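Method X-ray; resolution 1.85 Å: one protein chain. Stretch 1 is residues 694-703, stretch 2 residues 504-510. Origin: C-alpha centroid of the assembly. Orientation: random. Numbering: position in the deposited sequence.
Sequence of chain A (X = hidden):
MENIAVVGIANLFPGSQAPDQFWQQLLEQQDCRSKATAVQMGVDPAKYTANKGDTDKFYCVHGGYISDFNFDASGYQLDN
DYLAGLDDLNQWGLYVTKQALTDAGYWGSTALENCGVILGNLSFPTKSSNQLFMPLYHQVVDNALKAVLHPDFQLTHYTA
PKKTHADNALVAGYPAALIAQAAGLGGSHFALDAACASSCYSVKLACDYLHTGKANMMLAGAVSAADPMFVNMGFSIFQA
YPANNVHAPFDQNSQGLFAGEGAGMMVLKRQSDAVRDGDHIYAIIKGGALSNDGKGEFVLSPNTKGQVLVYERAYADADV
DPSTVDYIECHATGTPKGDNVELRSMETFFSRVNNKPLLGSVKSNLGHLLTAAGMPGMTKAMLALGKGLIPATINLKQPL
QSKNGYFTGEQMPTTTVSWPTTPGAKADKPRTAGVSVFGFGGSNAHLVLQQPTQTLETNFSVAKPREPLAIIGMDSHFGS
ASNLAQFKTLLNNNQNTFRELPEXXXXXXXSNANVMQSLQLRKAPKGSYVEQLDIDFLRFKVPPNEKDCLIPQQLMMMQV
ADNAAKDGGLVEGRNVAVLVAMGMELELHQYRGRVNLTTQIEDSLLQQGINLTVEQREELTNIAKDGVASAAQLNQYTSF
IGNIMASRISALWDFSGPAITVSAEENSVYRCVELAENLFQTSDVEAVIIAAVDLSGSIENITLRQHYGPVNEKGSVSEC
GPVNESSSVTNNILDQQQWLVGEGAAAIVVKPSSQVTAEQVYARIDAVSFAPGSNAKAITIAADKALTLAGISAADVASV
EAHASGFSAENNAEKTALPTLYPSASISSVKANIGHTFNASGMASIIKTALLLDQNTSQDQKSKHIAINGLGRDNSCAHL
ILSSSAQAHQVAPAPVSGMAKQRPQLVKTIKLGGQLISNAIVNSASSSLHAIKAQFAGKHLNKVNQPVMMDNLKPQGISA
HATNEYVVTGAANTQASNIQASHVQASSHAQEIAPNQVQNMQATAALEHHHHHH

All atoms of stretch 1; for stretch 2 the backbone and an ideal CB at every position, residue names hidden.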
# COMPACT_ATOMS: atom_id res chain seq x y z
N ASP A 694 8.25 -1.41 -9.65
CA ASP A 694 7.09 -2.02 -10.27
C ASP A 694 7.62 -3.08 -11.22
O ASP A 694 8.26 -2.77 -12.23
CB ASP A 694 6.22 -1.00 -11.02
CG ASP A 694 4.80 -1.52 -11.27
OD1 ASP A 694 4.62 -2.76 -11.20
OD2 ASP A 694 3.89 -0.69 -11.50
N LEU A 695 7.36 -4.34 -10.90
CA LEU A 695 7.72 -5.40 -11.83
C LEU A 695 6.58 -5.56 -12.83
O LEU A 695 5.87 -6.57 -12.89
CB LEU A 695 8.08 -6.66 -11.07
CG LEU A 695 9.23 -6.35 -10.08
CD1 LEU A 695 9.76 -7.60 -9.39
CD2 LEU A 695 10.38 -5.61 -10.78
N SER A 696 6.41 -4.51 -13.64
CA SER A 696 5.26 -4.34 -14.53
C SER A 696 5.40 -5.09 -15.86
O SER A 696 4.64 -4.80 -16.79
CB SER A 696 5.02 -2.85 -14.80
OG SER A 696 6.25 -2.12 -14.88
N GLY A 697 6.33 -6.03 -15.96
CA GLY A 697 6.34 -6.94 -17.09
C GLY A 697 5.60 -8.24 -16.83
O GLY A 697 5.63 -9.13 -17.67
N SER A 698 4.93 -8.38 -15.68
CA SER A 698 4.17 -9.60 -15.38
C SER A 698 3.00 -9.77 -16.35
O SER A 698 2.50 -8.81 -16.93
CB SER A 698 3.62 -9.56 -13.96
OG SER A 698 2.78 -8.42 -13.81
N ILE A 699 2.54 -11.02 -16.50
CA ILE A 699 1.36 -11.19 -17.35
C ILE A 699 0.16 -10.49 -16.72
O ILE A 699 -0.73 -10.00 -17.44
CB ILE A 699 1.08 -12.68 -17.62
CG1 ILE A 699 0.05 -12.81 -18.75
CG2 ILE A 699 0.67 -13.43 -16.31
CD1 ILE A 699 -0.17 -14.26 -19.27
N GLU A 700 0.11 -10.42 -15.40
CA GLU A 700 -1.01 -9.74 -14.74
C GLU A 700 -1.02 -8.26 -15.09
O GLU A 700 -2.09 -7.68 -15.35
CB GLU A 700 -0.92 -9.92 -13.23
CG GLU A 700 -1.15 -11.35 -12.77
CD GLU A 700 0.13 -12.19 -12.67
OE1 GLU A 700 1.16 -11.83 -13.29
OE2 GLU A 700 0.09 -13.23 -11.97
N ASN A 701 0.15 -7.62 -15.10
CA ASN A 701 0.15 -6.20 -15.45
C ASN A 701 -0.16 -5.99 -16.92
O ASN A 701 -0.85 -5.03 -17.27
CB ASN A 701 1.47 -5.52 -15.13
CG ASN A 701 1.37 -4.01 -15.32
OD1 ASN A 701 0.57 -3.36 -14.64
ND2 ASN A 701 2.13 -3.47 -16.26
N ILE A 702 0.33 -6.85 -17.81
CA ILE A 702 -0.01 -6.67 -19.22
C ILE A 702 -1.52 -6.81 -19.41
O ILE A 702 -2.17 -5.99 -20.09
CB ILE A 702 0.78 -7.65 -20.12
CG1 ILE A 702 2.11 -7.05 -20.59
CG2 ILE A 702 -0.01 -7.89 -21.44
CD1 ILE A 702 3.04 -6.59 -19.50
N THR A 703 -2.11 -7.83 -18.79
CA THR A 703 -3.56 -8.02 -18.78
C THR A 703 -4.30 -6.78 -18.28
O THR A 703 -5.26 -6.31 -18.91
CB THR A 703 -3.91 -9.21 -17.88
OG1 THR A 703 -3.31 -10.39 -18.41
CG2 THR A 703 -5.42 -9.42 -17.80
N UNK A 504 10.97 -17.76 -18.43
CA UNK A 504 10.18 -18.06 -17.24
C UNK A 504 9.37 -16.87 -16.73
O UNK A 504 8.67 -17.00 -15.72
CB UNK A 504 11.10 -18.56 -16.13
N UNK A 505 9.45 -15.73 -17.39
CA UNK A 505 8.88 -14.51 -16.83
C UNK A 505 7.36 -14.59 -16.65
O UNK A 505 6.82 -14.02 -15.69
CB UNK A 505 9.23 -13.32 -17.73
N UNK A 506 6.64 -15.24 -17.57
CA UNK A 506 5.20 -15.46 -17.41
C UNK A 506 4.86 -16.90 -17.01
O UNK A 506 3.72 -17.35 -17.19
CB UNK A 506 4.48 -15.11 -18.71
N UNK A 507 5.82 -17.63 -16.45
CA UNK A 507 5.60 -19.03 -16.09
C UNK A 507 5.09 -19.83 -17.28
O UNK A 507 4.31 -20.79 -17.13
CB UNK A 507 4.61 -19.13 -14.93
N UNK A 508 5.53 -19.43 -18.48
CA UNK A 508 5.18 -20.13 -19.70
C UNK A 508 3.78 -19.87 -20.21
O UNK A 508 3.39 -20.47 -21.21
CB UNK A 508 5.35 -21.63 -19.48
N UNK A 509 3.02 -18.99 -19.55
CA UNK A 509 1.63 -18.76 -19.95
C UNK A 509 1.48 -18.15 -21.34
O UNK A 509 0.40 -18.24 -21.92
CB UNK A 509 0.95 -17.85 -18.93
N UNK A 510 2.53 -17.53 -21.91
CA UNK A 510 2.43 -17.03 -23.28
C UNK A 510 2.29 -18.16 -24.30
O UNK A 510 1.95 -17.89 -25.46
CB UNK A 510 3.66 -16.18 -23.62

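Position 504 opens a type I turn that closes at 507, and nothing of stretch 1 lies within 5.5 Å of its ideal CB. Many polar or small residues would serve. The residue is Q504, which does not touch stretch 1.

At 505 the CA-to-CB bond runs sideways and the ideal CB again finds no neighbour, so a short side chain would miss the contact. Farther out, the turn from L695 to S698 presents backbone, including the carbonyl of L695. The distance calls for a long side chain carrying a donor: arginine gets close, while lysine would reach at best through a water. The deposited R505 reaches across. Its guanidinium lays one face against the C of G697 and the N of S698, while L695 O sits near its plane at the edge. R505 NH2 lies 3.4 Å from L695 O, but the angle is too poor for a hydrogen bond; a water bridges the gap, accepting from R505 NH2 at 2.9 Å and lying 3.0 Å from L695 O, within hydrogen-bonding distance.

Position 506 is where the backbones come nearest, with its CA 5.7 Å from the CA of I699. The ideal CB is 4.3 Å from I699 CB, and the G697 carbonyl, one residue before the N-cap S698, offers an acceptor farther along. An apolar residue would pack on I699; a large flat one with a donor at its rim, tryptophan or perhaps histidine, could do both jobs. W506 does. Its NE1 donates to G697 O at 2.7 Å and 166°, nearly straight and in the ring plane. I699 CB meanwhile stands 3.6 Å from the centroid of the five-membered ring, over the face in a CH-pi contact, and I702 CG1 reaches W506 CZ2 at 3.9 Å. One ring thus reads both the carbonyl before the helix and the helix's first turn.

At 507 phi/psi of 53/32 is left-handed, favouring glycine, asparagine or aspartate, yet tolerable to others; stretch 1 offers nothing near the ideal CB. K507 occupies it, clear of the contact.

Position 508 also has positive phi, 77°, within the type I' turn from 506 to 509. Glycine is the natural expectation, and G508 meets it.

At 509 the CA-to-CB bond points toward stretch 1, and the ideal CB lies 3.8 Å from I699 CD1. Leucine, isoleucine, valine or methionine would all fit this apolar neighbour. M509 makes that contact with its CB.

Position 510 points sideways with nothing near its ideal CB, leaving room for polar residues. E510 makes no contact with stretch 1.

Stretch 2 504-510: QRWKGME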
# COMPACT_ATOMS: atom_id res chain seq x y z
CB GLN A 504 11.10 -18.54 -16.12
CG GLN A 504 11.73 -19.90 -16.37
CD GLN A 504 12.76 -20.21 -15.31
OE1 GLN A 504 12.45 -20.17 -14.13
NE2 GLN A 504 13.99 -20.48 -15.73
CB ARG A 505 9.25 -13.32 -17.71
CG ARG A 505 8.75 -11.94 -17.18
CD ARG A 505 9.59 -11.49 -15.97
NE ARG A 505 8.99 -10.34 -15.27
CZ ARG A 505 8.06 -10.47 -14.33
NH1 ARG A 505 7.59 -11.67 -13.99
NH2 ARG A 505 7.59 -9.38 -13.71
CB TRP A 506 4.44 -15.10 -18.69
CG TRP A 506 4.38 -13.62 -18.99
CD1 TRP A 506 4.99 -12.60 -18.30
CD2 TRP A 506 3.69 -13.01 -20.09
NE1 TRP A 506 4.69 -11.38 -18.91
CE2 TRP A 506 3.91 -11.62 -20.01
CE3 TRP A 506 2.88 -13.51 -21.12
CZ2 TRP A 506 3.35 -10.71 -20.92
CZ3 TRP A 506 2.32 -12.62 -22.03
CH2 TRP A 506 2.57 -11.23 -21.94
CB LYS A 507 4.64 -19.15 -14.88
CG LYS A 507 5.23 -18.64 -13.59
CD LYS A 507 4.28 -18.85 -12.38
CE LYS A 507 5.06 -18.57 -11.09
NZ LYS A 507 4.36 -18.98 -9.82
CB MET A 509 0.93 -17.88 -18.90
CG MET A 509 0.70 -18.63 -17.57
SD MET A 509 -0.24 -17.63 -16.38
CE MET A 509 1.07 -17.13 -15.26
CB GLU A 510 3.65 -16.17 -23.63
CG GLU A 510 4.88 -16.96 -24.05
CD GLU A 510 5.75 -17.40 -22.88
OE1 GLU A 510 5.31 -17.36 -21.70
OE2 GLU A 510 6.90 -17.81 -23.14
O HOH W 1 6.02 -9.12 -11.23
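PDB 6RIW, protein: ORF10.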